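Local coordinates for protein YJHT (Escherichia coli, PDB 2UVK) that catalyses the interconversion of the alpha and beta anomers of N-acetylneuraminate (sialic acid), working as a homodimeric, periplasmic beta-propeller, at residues 107-112 with 121-126; 167-172 with 180-185; 111-116 with 192-197; 84-89 with 102-107; 12-17 with 57-62. All coordinates share one frame; numbering follows the deposited sequence. Where two conformers were deposited one is given.

Interactions 1, 3 and 5 have their centres within about 9 Å of the chain centre, 2 and 4 about 17 Å from it. Interaction 1 is fully buried, the others partly; 1, 2 and 4 reach the second subunit, 3 and 5 do not. Interactions 1 and 2 meet in one four-stranded blade: loop 107-112 enters beside 120-125, and interaction 2 pairs 169-174 with the outermost strand. Interactions 3 and 5 join the inner strands of neighbouring blades, with few direct bonds and several waters. Interaction 2 is antiparallel pairing broken by a classic bulge, with charged groups at the dimer interface; interaction 4 is a loop contact built on one asparagine. Interactions 1 and 3 share Gly111 and His112.

Interaction 1 of 5, residues 107-112 with 121-126; sequences MGMAGH and AYVTGG
Val123 turns its CG1 methyl to two side chains of the 107-112 loop, touching CD2 of the His112 ring at 3.9 Å and the SE atom of Met109, a selenomethionine, at 4.0 Å. CG1 stands anti to the backbone N (chi1 174°), on the side of the loop. The Met109 chain meets Val123 at about a right angle. The imidazole is also covered from its own segment, since Met109 CB sits over the centre of one ring face. At the foot of the ring, His112 CB lies 3.4 Å from Gly125 O.

Beyond Gly125 the two backbones come still closer: Gly126 CA is 3.2 Å from Ala110 O. A side chain on Gly126 would be forced against that oxygen, and the backbone angles of both Gly126 and Gly111 call for glycine in any case.

A second shell surrounds the contact. His112 NE2 is hydrogen-bonded to Phe71 O in the neighbouring blade, which holds the ring; the bond from Thr124 OG1 to Phe169 O ties strand 120-125 to 169-174, and Trp180 touches both Met109 and Val123. Gly111 lies about 8 Å from the side chain of Glu209, the predicted proton acceptor, which places this buried entry to strand 112-117 close to the probable active site of the propeller.

No direct hydrogen bond crosses between the segments. One water donates to Gly108 O at 2.9 Å and to Gly125 O at 2.7 Å, spending both protons on two buried carbonyls that could not bond to each other.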
# COMPACT_ATOMS: atom_id res chain seq x y z
N MSE B 107 -0.63 4.15 3.61
CA MSE B 107 0.30 3.04 3.84
C MSE B 107 0.63 2.93 5.32
O MSE B 107 0.70 3.94 6.03
CB MSE B 107 1.59 3.26 3.03
CG MSE B 107 1.56 2.73 1.57
SE MSE B 107 0.57 3.84 0.29
CE MSE B 107 1.77 5.39 0.19
N GLY B 108 0.80 1.71 5.81
CA GLY B 108 1.35 1.54 7.12
C GLY B 108 2.69 2.26 7.18
O GLY B 108 3.33 2.48 6.15
N MSE B 109 3.12 2.62 8.38
CA MSE B 109 4.33 3.41 8.59
C MSE B 109 5.20 2.79 9.66
O MSE B 109 4.97 2.98 10.86
CB MSE B 109 3.92 4.82 8.97
CG MSE B 109 3.21 5.53 7.84
SE MSE B 109 2.68 7.37 8.32
CE MSE B 109 1.22 6.92 9.55
N ALA B 110 6.19 1.99 9.24
CA ALA B 110 7.25 1.49 10.11
C ALA B 110 8.52 1.34 9.32
O ALA B 110 8.52 0.63 8.33
CB ALA B 110 6.88 0.14 10.76
N GLY B 111 9.57 2.04 9.77
CA GLY B 111 10.78 2.18 8.97
C GLY B 111 10.72 3.36 8.03
O GLY B 111 11.66 3.61 7.27
N HIS B 112 9.62 4.08 8.07
CA HIS B 112 9.46 5.33 7.33
C HIS B 112 10.34 6.42 7.94
O HIS B 112 10.85 6.32 9.08
CB HIS B 112 8.00 5.76 7.35
CG HIS B 112 7.44 5.94 8.72
ND1 HIS B 112 7.49 4.95 9.69
CD2 HIS B 112 6.84 7.01 9.30
CE1 HIS B 112 6.95 5.41 10.80
NE2 HIS B 112 6.53 6.65 10.59
N ALA B 121 3.77 17.56 7.30
CA ALA B 121 4.65 16.43 7.58
C ALA B 121 4.69 15.53 6.37
O ALA B 121 3.67 15.08 5.88
CB ALA B 121 4.14 15.65 8.78
N TYR B 122 5.90 15.30 5.87
CA TYR B 122 6.13 14.48 4.70
C TYR B 122 6.70 13.14 5.16
O TYR B 122 7.61 13.10 6.00
CB TYR B 122 7.13 15.16 3.77
CG TYR B 122 6.53 16.27 2.94
CD1 TYR B 122 6.24 16.08 1.60
CD2 TYR B 122 6.27 17.50 3.50
CE1 TYR B 122 5.70 17.11 0.81
CE2 TYR B 122 5.71 18.51 2.74
CZ TYR B 122 5.41 18.30 1.41
OH TYR B 122 4.90 19.36 0.65
N VAL B 123 6.18 12.07 4.56
CA VAL B 123 6.51 10.68 4.94
C VAL B 123 6.88 9.88 3.70
O VAL B 123 6.21 9.97 2.67
CB VAL B 123 5.29 10.01 5.62
CG1 VAL B 123 5.57 8.53 5.89
CG2 VAL B 123 4.91 10.75 6.91
N THR B 124 7.97 9.13 3.78
CA THR B 124 8.27 8.14 2.74
C THR B 124 8.98 6.98 3.38
O THR B 124 9.41 7.07 4.54
CB THR B 124 9.08 8.74 1.56
OG1 THR B 124 9.10 7.80 0.48
CG2 THR B 124 10.45 9.17 1.97
N GLY B 125 9.08 5.88 2.64
CA GLY B 125 9.73 4.68 3.15
C GLY B 125 8.83 3.84 4.04
O GLY B 125 7.69 4.19 4.33
N GLY B 126 9.40 2.74 4.48
CA GLY B 126 8.72 1.83 5.37
C GLY B 126 8.37 0.51 4.73
O GLY B 126 8.26 0.38 3.50
O HOH W 1 5.01 4.48 4.80

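Interaction 2 of 5, residues 167-172 with 180-185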
# COMPACT_ATOMS: atom_id res chain seq x y z
N ASN B 167 7.84 1.30 0.78
CA ASN B 167 7.05 2.42 0.29
C ASN B 167 7.92 3.47 -0.40
O ASN B 167 8.72 4.15 0.27
CB ASN B 167 6.31 3.11 1.44
CG ASN B 167 5.32 4.14 0.95
OD1 ASN B 167 5.05 4.24 -0.24
ND2 ASN B 167 4.74 4.90 1.90
N LYS B 168 7.76 3.58 -1.72
CA LYS B 168 8.51 4.58 -2.50
C LYS B 168 7.73 5.88 -2.67
O LYS B 168 8.29 6.86 -3.18
CB LYS B 168 8.89 4.04 -3.89
CG LYS B 168 7.75 3.82 -4.83
CD LYS B 168 8.24 3.45 -6.24
CE LYS B 168 7.12 3.25 -7.21
NZ LYS B 168 7.69 3.14 -8.62
N PHE B 169 6.46 5.91 -2.26
CA PHE B 169 5.64 7.10 -2.39
C PHE B 169 6.02 8.13 -1.35
O PHE B 169 6.50 7.80 -0.27
CB PHE B 169 4.16 6.78 -2.28
CG PHE B 169 3.64 5.95 -3.40
CD1 PHE B 169 3.30 6.54 -4.60
CD2 PHE B 169 3.49 4.58 -3.27
CE1 PHE B 169 2.81 5.80 -5.64
CE2 PHE B 169 3.00 3.83 -4.30
CZ PHE B 169 2.67 4.45 -5.50
N LEU B 170 5.79 9.39 -1.70
CA LEU B 170 5.95 10.51 -0.78
C LEU B 170 4.55 11.01 -0.43
O LEU B 170 3.76 11.34 -1.31
CB LEU B 170 6.75 11.64 -1.43
CG LEU B 170 7.11 12.84 -0.55
CD1 LEU B 170 8.06 12.47 0.54
CD2 LEU B 170 7.72 13.96 -1.42
N LEU B 171 4.24 11.03 0.87
CA LEU B 171 2.93 11.39 1.39
C LEU B 171 3.07 12.70 2.16
O LEU B 171 4.11 12.94 2.77
CB LEU B 171 2.43 10.30 2.35
CG LEU B 171 2.52 8.82 1.89
CD1 LEU B 171 2.05 7.91 3.05
CD2 LEU B 171 1.75 8.58 0.63
N SER B 172 2.04 13.53 2.14
CA SER B 172 2.05 14.71 3.00
C SER B 172 0.79 14.76 3.87
O SER B 172 -0.32 14.54 3.39
CB SER B 172 2.22 16.02 2.19
OG SER B 172 1.13 16.26 1.33
N TRP B 180 -4.33 13.19 4.39
CA TRP B 180 -3.13 12.70 3.69
C TRP B 180 -3.25 12.91 2.20
O TRP B 180 -4.29 12.63 1.62
CB TRP B 180 -2.93 11.20 3.95
CG TRP B 180 -2.55 10.94 5.35
CD1 TRP B 180 -3.38 10.74 6.42
CD2 TRP B 180 -1.22 10.87 5.86
NE1 TRP B 180 -2.64 10.57 7.55
CE2 TRP B 180 -1.31 10.67 7.25
CE3 TRP B 180 0.05 11.04 5.28
CZ2 TRP B 180 -0.18 10.56 8.07
CZ3 TRP B 180 1.18 10.92 6.09
CH2 TRP B 180 1.06 10.69 7.48
N SER B 181 -2.18 13.39 1.59
CA SER B 181 -2.15 13.64 0.15
C SER B 181 -0.98 12.96 -0.52
O SER B 181 0.07 12.74 0.08
CB SER B 181 -2.06 15.16 -0.12
OG SER B 181 -3.21 15.83 0.36
N TYR B 182 -1.16 12.64 -1.80
CA TYR B 182 -0.05 12.25 -2.65
C TYR B 182 0.86 13.47 -2.88
O TYR B 182 0.38 14.52 -3.34
CB TYR B 182 -0.57 11.75 -3.98
CG TYR B 182 0.51 11.44 -4.99
CD1 TYR B 182 1.01 10.15 -5.12
CD2 TYR B 182 1.03 12.43 -5.83
CE1 TYR B 182 2.01 9.86 -6.05
CE2 TYR B 182 2.03 12.15 -6.74
CZ TYR B 182 2.51 10.86 -6.86
OH TYR B 182 3.50 10.55 -7.80
N ALA B 183 2.14 13.33 -2.57
CA ALA B 183 3.14 14.39 -2.74
C ALA B 183 4.21 14.08 -3.78
O ALA B 183 4.98 14.96 -4.18
CB ALA B 183 3.76 14.73 -1.42
N GLY B 184 4.26 12.83 -4.25
CA GLY B 184 5.28 12.40 -5.19
C GLY B 184 5.66 10.96 -4.98
O GLY B 184 5.00 10.23 -4.26
N GLU B 185 6.73 10.56 -5.64
CA GLU B 185 7.25 9.20 -5.52
C GLU B 185 8.64 9.10 -6.06
O GLU B 185 9.03 9.81 -7.01
CB GLU B 185 6.36 8.20 -6.21
CG GLU B 185 6.28 8.33 -7.68
CD GLU B 185 5.16 7.51 -8.24
OE1 GLU B 185 4.02 8.00 -8.21
OE2 GLU B 185 5.42 6.36 -8.71
O HOH W 2 8.46 5.57 -9.45
O HOH W 3 -2.89 16.57 2.91
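Strand 169-172 runs antiparallel to 180-185 at 158°, with Ser172 and Ser181 as a hydrogen-bonded pair and, past Leu171 and Tyr182, a classic beta bulge in which Ala183 and Gly184 both face Leu170. Leu170 N gives a nearly straight bond to Gly184 O (2.8 Å), while Leu170 O receives Ala183 N. Gly184 has backbone angles that only glycine tolerates well.

Phe169, Leu171, Tyr182 and Glu185 share one face. Phe169 and Tyr182 cross at about a right angle and meet at their edges, CD1 to CE1 at 3.8 Å. Glu185 lies alongside the Phe169 ring, pointing the same way, with OE1 3.6 Å from CE1 and the carboxylate plane turned 67° from the ring. Tyr182 OH donates to the anti lone pair of Glu185 OE1 at 2.6 Å, which holds the carboxylate from within its own strand. OE2 faces Lys168 NZ only at long range (3.9 Å), with a water between them, and makes a salt bridge with Lys168 of the second subunit, as Lys168 does with Glu185 there. An alanine in place of Glu185 would probably leave the Tyr182 hydroxyl without its acceptor and these lysines without their countercharge. Further along, Leu171 CB packs at the edge of the Trp180 indole, 3.8 Å from CE3.

Phe169 also packs on Phe169 of the second subunit. This is the outer hairpin of a four-stranded kelch propeller blade, carrying a classic bulge and forming part of the dimer interface.

Interaction 3 of 5, residues 111-116 with 192-197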
# COMPACT_ATOMS: atom_id res chain seq x y z
N GLY B 111 9.57 2.04 9.77
CA GLY B 111 10.78 2.18 8.97
C GLY B 111 10.72 3.36 8.03
O GLY B 111 11.66 3.61 7.27
N HIS B 112 9.62 4.08 8.07
CA HIS B 112 9.46 5.33 7.33
C HIS B 112 10.34 6.42 7.94
O HIS B 112 10.85 6.32 9.08
CB HIS B 112 8.00 5.76 7.35
CG HIS B 112 7.44 5.94 8.72
ND1 HIS B 112 7.49 4.95 9.69
CD2 HIS B 112 6.84 7.01 9.30
CE1 HIS B 112 6.95 5.41 10.80
NE2 HIS B 112 6.53 6.65 10.59
N VAL B 113 10.49 7.49 7.17
CA VAL B 113 11.04 8.72 7.69
C VAL B 113 9.94 9.77 7.72
O VAL B 113 8.89 9.61 7.08
CB VAL B 113 12.24 9.23 6.85
CG1 VAL B 113 13.41 8.25 6.94
CG2 VAL B 113 11.81 9.55 5.43
N THR B 114 10.17 10.85 8.46
CA THR B 114 9.27 12.00 8.40
C THR B 114 10.07 13.29 8.54
O THR B 114 11.02 13.37 9.33
CB THR B 114 8.19 11.89 9.52
OG1 THR B 114 7.46 10.68 9.32
CG2 THR B 114 7.22 13.05 9.50
N PHE B 115 9.72 14.26 7.69
CA PHE B 115 10.30 15.60 7.78
C PHE B 115 9.21 16.65 7.59
O PHE B 115 8.15 16.38 7.06
CB PHE B 115 11.43 15.79 6.75
CG PHE B 115 11.02 15.64 5.31
CD1 PHE B 115 10.80 16.75 4.52
CD2 PHE B 115 10.91 14.39 4.71
CE1 PHE B 115 10.45 16.63 3.17
CE2 PHE B 115 10.56 14.27 3.37
CZ PHE B 115 10.32 15.40 2.61
N VAL B 116 9.51 17.87 8.04
CA VAL B 116 8.55 18.98 7.95
C VAL B 116 9.00 19.90 6.80
O VAL B 116 10.17 20.31 6.75
CB VAL B 116 8.45 19.77 9.29
CG1 VAL B 116 7.47 20.95 9.18
CG2 VAL B 116 8.00 18.84 10.44
N ALA B 192 13.47 1.03 4.28
CA ALA B 192 13.02 1.04 5.66
C ALA B 192 14.25 1.34 6.53
O ALA B 192 15.26 0.68 6.41
CB ALA B 192 12.39 -0.31 6.02
N GLY B 193 14.20 2.36 7.36
CA GLY B 193 15.32 2.70 8.21
C GLY B 193 16.38 3.61 7.60
O GLY B 193 17.50 3.68 8.09
N ALA B 194 16.00 4.36 6.56
CA ALA B 194 16.87 5.43 6.07
C ALA B 194 16.92 6.52 7.15
O ALA B 194 16.03 6.60 8.03
CB ALA B 194 16.36 6.00 4.75
N ALA B 195 17.98 7.32 7.10
CA ALA B 195 18.11 8.50 7.93
C ALA B 195 17.69 9.68 7.07
O ALA B 195 18.07 9.75 5.89
CB ALA B 195 19.52 8.66 8.43
N VAL B 196 16.92 10.60 7.63
CA VAL B 196 16.48 11.81 6.89
C VAL B 196 17.09 13.07 7.47
O VAL B 196 17.26 13.20 8.68
CB VAL B 196 14.94 11.93 6.86
CG1 VAL B 196 14.35 12.02 8.25
CG2 VAL B 196 14.46 13.12 6.00
N VAL B 197 17.46 14.01 6.58
CA VAL B 197 17.80 15.37 6.98
C VAL B 197 17.08 16.34 6.04
O VAL B 197 17.03 16.09 4.85
CB VAL B 197 19.33 15.65 6.94
CG1 VAL B 197 19.62 17.12 7.35
CG2 VAL B 197 20.09 14.72 7.84
O HOH W 4 13.31 4.77 5.17
O HOH W 5 13.73 5.48 9.04
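Gly111 O carries the polar side of this contact. Gly193 N donates to it at 2.8 Å, in the carbonyl plane on a lone pair, and a water donates a second bond, its oxygen 2.9 Å from Gly111 O, while accepting from Ala194 N. Ala192 CA makes a C-H...O contact with the same oxygen. Apart from these, Val113 CG1 makes a methyl-to-carbonyl contact with Ala194 O at 3.3 Å.

The apolar part centres on Val196. Its CG1, held between the backbone N and the carbonyl carbon (chi1 61°), is 3.8 Å from Val113 CB, and its CG2 reaches Phe115 CD2 at 4.0 Å, the two side chains crossing at about a right angle. An alanine in place of Val196 would lack both methyls and probably leave a gap against the Phe115 ring and thin the packing on Val113, where only CB would remain.

The strands run nearly parallel, 10° apart, but with their axes 7.2 Å apart at closest approach no ladder of bonds forms. This is how innermost strands of adjacent blades meet around a beta-propeller axis; here the side chain of Ala192 lies about 4 Å from that of Glu209, the predicted proton acceptor.

Interaction 4 of 5, residues 84-89 with 102-107; sequences VFNDVH and MSHAPM
Asn86 sets its side chain against the backbone of Ala105, ND2 donating to Ala105 O at 3.0 Å. The bond is nearly straight (169°) and falls on a lone pair in the carbonyl plane, with the acceptor also in the plane of the amide. CG lies between the backbone N and the carbonyl carbon (chi1 76°), on the side of the 102-107 loop. The same residue answers with its backbone: Asn86 O takes a weak bond of 3.4 Å from Ala105 N and is touched by Ala105 CB at 3.5 Å. Asn86 CB also comes 3.8 Å from Met107 O, a buried oxygen for which the model has no partner.

Farther along, Val88 CG2 packs 4.0 Å from Ser103 OG, whose hydroxyl is hydrogen-bonded to Gln178 O. A water accepts from Val88 N at 2.8 Å and sits within hydrogen-bonding distance of Ser103 O. Trp180, from the outermost strand of the next blade, touches both Val88 and Ala105.

The loop carries the chain from the outer edge of one propeller blade, strand 97-100, back to the inner strand 112-117 of the next, so the contact fastens this crossing to the blade it leaves. Ala105 O also accepts from Asn130 ND2 of the second subunit. Two carboxamides, one from each chain, therefore grip a single carbonyl oxygen, and local loop and dimer interface are held through one atom.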
# COMPACT_ATOMS: atom_id res chain seq x y z
N VAL B 84 2.10 -3.28 11.98
CA VAL B 84 2.45 -1.91 11.60
C VAL B 84 1.21 -1.04 11.69
O VAL B 84 0.16 -1.38 11.16
CB VAL B 84 2.97 -1.89 10.13
CG1 VAL B 84 3.25 -0.49 9.65
CG2 VAL B 84 4.17 -2.74 10.00
N PHE B 85 1.36 0.14 12.29
CA PHE B 85 0.24 1.09 12.40
C PHE B 85 0.27 2.15 11.30
O PHE B 85 1.32 2.39 10.73
CB PHE B 85 0.30 1.81 13.77
CG PHE B 85 -0.09 0.93 14.94
CD1 PHE B 85 -1.35 1.05 15.46
CD2 PHE B 85 0.80 0.10 15.55
CE1 PHE B 85 -1.74 0.26 16.52
CE2 PHE B 85 0.43 -0.67 16.62
CZ PHE B 85 -0.86 -0.56 17.11
N ASN B 86 -0.87 2.78 11.03
CA ASN B 86 -0.98 3.84 10.01
C ASN B 86 -1.60 5.09 10.60
O ASN B 86 -2.21 5.86 9.88
CB ASN B 86 -1.79 3.39 8.79
CG ASN B 86 -3.31 3.37 9.05
OD1 ASN B 86 -3.74 3.04 10.17
ND2 ASN B 86 -4.11 3.74 8.05
N ASP B 87 -1.47 5.26 11.91
CA ASP B 87 -2.21 6.32 12.60
C ASP B 87 -1.37 7.54 12.95
O ASP B 87 -0.14 7.56 12.77
CB ASP B 87 -2.90 5.76 13.86
CG ASP B 87 -1.93 5.15 14.85
OD1 ASP B 87 -0.69 5.19 14.63
OD2 ASP B 87 -2.41 4.57 15.87
N VAL B 88 -2.07 8.58 13.40
CA VAL B 88 -1.44 9.82 13.85
C VAL B 88 -2.02 10.21 15.21
O VAL B 88 -3.24 10.19 15.40
CB VAL B 88 -1.69 10.96 12.84
CG1 VAL B 88 -0.91 12.24 13.23
CG2 VAL B 88 -1.38 10.52 11.41
N HIS B 89 -1.12 10.51 16.14
CA HIS B 89 -1.49 11.08 17.43
C HIS B 89 -0.93 12.48 17.53
O HIS B 89 0.11 12.77 16.97
CB HIS B 89 -0.95 10.21 18.55
CG HIS B 89 -1.72 8.94 18.76
ND1 HIS B 89 -1.58 7.84 17.94
CD2 HIS B 89 -2.62 8.58 19.71
CE1 HIS B 89 -2.36 6.86 18.37
NE2 HIS B 89 -3.00 7.28 19.45
N MSE B 102 -8.49 11.40 13.78
CA MSE B 102 -9.23 10.61 12.81
C MSE B 102 -8.57 10.89 11.49
O MSE B 102 -8.85 11.88 10.83
CB MSE B 102 -10.71 11.01 12.81
CG MSE B 102 -11.54 10.17 11.84
SE MSE B 102 -13.44 10.47 12.08
CE MSE B 102 -13.81 9.22 13.55
N SER B 103 -7.62 10.02 11.12
CA SER B 103 -6.75 10.25 10.00
C SER B 103 -6.19 8.90 9.57
O SER B 103 -5.67 8.18 10.40
CB SER B 103 -5.61 11.14 10.45
OG SER B 103 -4.75 11.47 9.40
N HIS B 104 -6.26 8.61 8.28
CA HIS B 104 -5.87 7.27 7.78
C HIS B 104 -4.80 7.38 6.71
O HIS B 104 -5.11 7.69 5.55
CB HIS B 104 -7.11 6.59 7.23
CG HIS B 104 -8.12 6.29 8.29
ND1 HIS B 104 -9.24 7.05 8.52
CD2 HIS B 104 -8.11 5.32 9.24
CE1 HIS B 104 -9.90 6.54 9.55
NE2 HIS B 104 -9.22 5.51 10.02
N ALA B 105 -3.55 7.12 7.08
CA ALA B 105 -2.48 7.12 6.09
C ALA B 105 -2.69 5.97 5.10
O ALA B 105 -3.07 4.87 5.50
CB ALA B 105 -1.14 7.00 6.79
N PRO B 106 -2.45 6.23 3.82
CA PRO B 106 -2.67 5.20 2.81
C PRO B 106 -1.74 4.00 2.90
O PRO B 106 -2.05 2.95 2.30
CB PRO B 106 -2.48 5.95 1.49
CG PRO B 106 -1.64 7.10 1.85
CD PRO B 106 -2.12 7.52 3.18
N MSE B 107 -0.63 4.15 3.61
CA MSE B 107 0.30 3.04 3.84
C MSE B 107 0.63 2.93 5.32
O MSE B 107 0.70 3.94 6.03
CB MSE B 107 1.59 3.26 3.03
CG MSE B 107 1.56 2.73 1.57
SE MSE B 107 0.57 3.84 0.29
CE MSE B 107 1.77 5.39 0.19
O HOH W 6 -4.87 8.26 13.20

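Interaction 5 of 5, residues 12-17 with 57-62; sequences SGTGAI and DQATSA
Ser12 O is gripped twice, by Gln58 N at 3.0 Å and by a water at 2.8 Å that itself accepts from Ala59 N. The contact joins the inner strands of two neighbouring propeller blades, 14-18 and 60-64, which run almost parallel (14°) with axes 5.8 Å apart at closest approach. Such a spacing is too wide for a regular ladder, and short polar side chains and waters fill in. Gln58 lies about 7 Å, side chain to side chain, from Glu209, the predicted proton acceptor, which places the 57-59 end of this contact near the probable active site.

Thr14 turns its OG1 anti to the backbone N (chi1 -175°), toward Ser61 OG at 2.8 Å; either hydroxyl could donate, and as Ser61 was modelled in two conformers the bond may be only part-time. Thr14 CB rests 3.6 Å from Ala59 O, and Ser12 CB lies beside Asp57 OD1. Thr60, on the other side of its strand, bonds through OG1 to Thr114 OG1 of the following blade. Past Ser61 a last water bridges the backbones, donating to Gly15 O at 2.6 Å and to Ser61 O at 2.7 Å.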
# COMPACT_ATOMS: atom_id res chain seq x y z
N SER B 12 15.05 2.47 19.40
CA SER B 12 13.90 2.34 18.53
C SER B 12 12.79 3.34 18.81
O SER B 12 11.66 3.19 18.32
CB SER B 12 13.34 0.91 18.58
OG SER B 12 14.39 -0.04 18.57
N GLY B 13 13.13 4.41 19.55
CA GLY B 13 12.16 5.44 19.92
C GLY B 13 12.09 6.55 18.90
O GLY B 13 12.66 6.43 17.80
N THR B 14 11.47 7.65 19.29
CA THR B 14 11.33 8.79 18.41
C THR B 14 11.42 10.07 19.24
O THR B 14 11.43 10.02 20.45
CB THR B 14 10.01 8.72 17.62
OG1 THR B 14 9.94 9.79 16.65
CG2 THR B 14 8.79 8.75 18.52
N GLY B 15 11.55 11.20 18.58
CA GLY B 15 11.63 12.48 19.30
C GLY B 15 11.62 13.62 18.32
O GLY B 15 11.67 13.42 17.11
N ALA B 16 11.56 14.81 18.88
CA ALA B 16 11.40 16.03 18.12
C ALA B 16 11.96 17.16 18.98
O ALA B 16 12.07 17.04 20.19
CB ALA B 16 9.93 16.25 17.81
N ILE B 17 12.32 18.26 18.33
CA ILE B 17 12.78 19.44 19.03
C ILE B 17 11.91 20.62 18.61
O ILE B 17 11.59 20.77 17.43
CB ILE B 17 14.28 19.69 18.78
CG1 ILE B 17 14.77 20.86 19.64
CG2 ILE B 17 14.55 19.90 17.32
CD1 ILE B 17 16.21 20.78 20.01
N ASP B 57 7.62 0.74 18.24
CA ASP B 57 9.00 0.78 17.75
C ASP B 57 8.99 1.37 16.34
O ASP B 57 8.08 1.15 15.57
CB ASP B 57 9.59 -0.62 17.67
CG ASP B 57 10.01 -1.18 19.00
OD1 ASP B 57 10.12 -0.47 20.02
OD2 ASP B 57 10.26 -2.42 19.02
N GLN B 58 10.00 2.17 16.04
CA GLN B 58 10.11 2.70 14.68
C GLN B 58 8.98 3.66 14.27
O GLN B 58 8.67 3.82 13.09
CB GLN B 58 10.30 1.58 13.63
CG GLN B 58 11.54 0.74 13.88
CD GLN B 58 11.83 -0.22 12.76
OE1 GLN B 58 11.94 0.19 11.62
NE2 GLN B 58 11.91 -1.50 13.08
N ALA B 59 8.37 4.33 15.25
CA ALA B 59 7.52 5.49 14.95
C ALA B 59 8.36 6.69 14.53
O ALA B 59 9.59 6.71 14.68
CB ALA B 59 6.71 5.86 16.18
N THR B 60 7.68 7.68 13.98
CA THR B 60 8.35 8.96 13.69
C THR B 60 7.53 10.07 14.34
O THR B 60 6.39 9.87 14.77
CB THR B 60 8.44 9.26 12.18
OG1 THR B 60 7.13 9.34 11.62
CG2 THR B 60 9.28 8.19 11.46
N SER B 61 8.11 11.27 14.40
CA SER B 61 7.41 12.40 14.99
C SER B 61 7.87 13.71 14.38
O SER B 61 9.02 13.81 13.94
CB SER B 61 7.61 12.42 16.51
OG SER B 61 8.99 12.46 16.86
N ALA B 62 6.97 14.70 14.39
CA ALA B 62 7.23 16.02 13.81
C ALA B 62 6.57 17.07 14.66
O ALA B 62 5.47 16.87 15.12
CB ALA B 62 6.65 16.09 12.45
O HOH W 7 9.22 4.56 18.08
O HOH W 8 11.81 5.40 15.39
O HOH W 9 11.29 14.84 14.91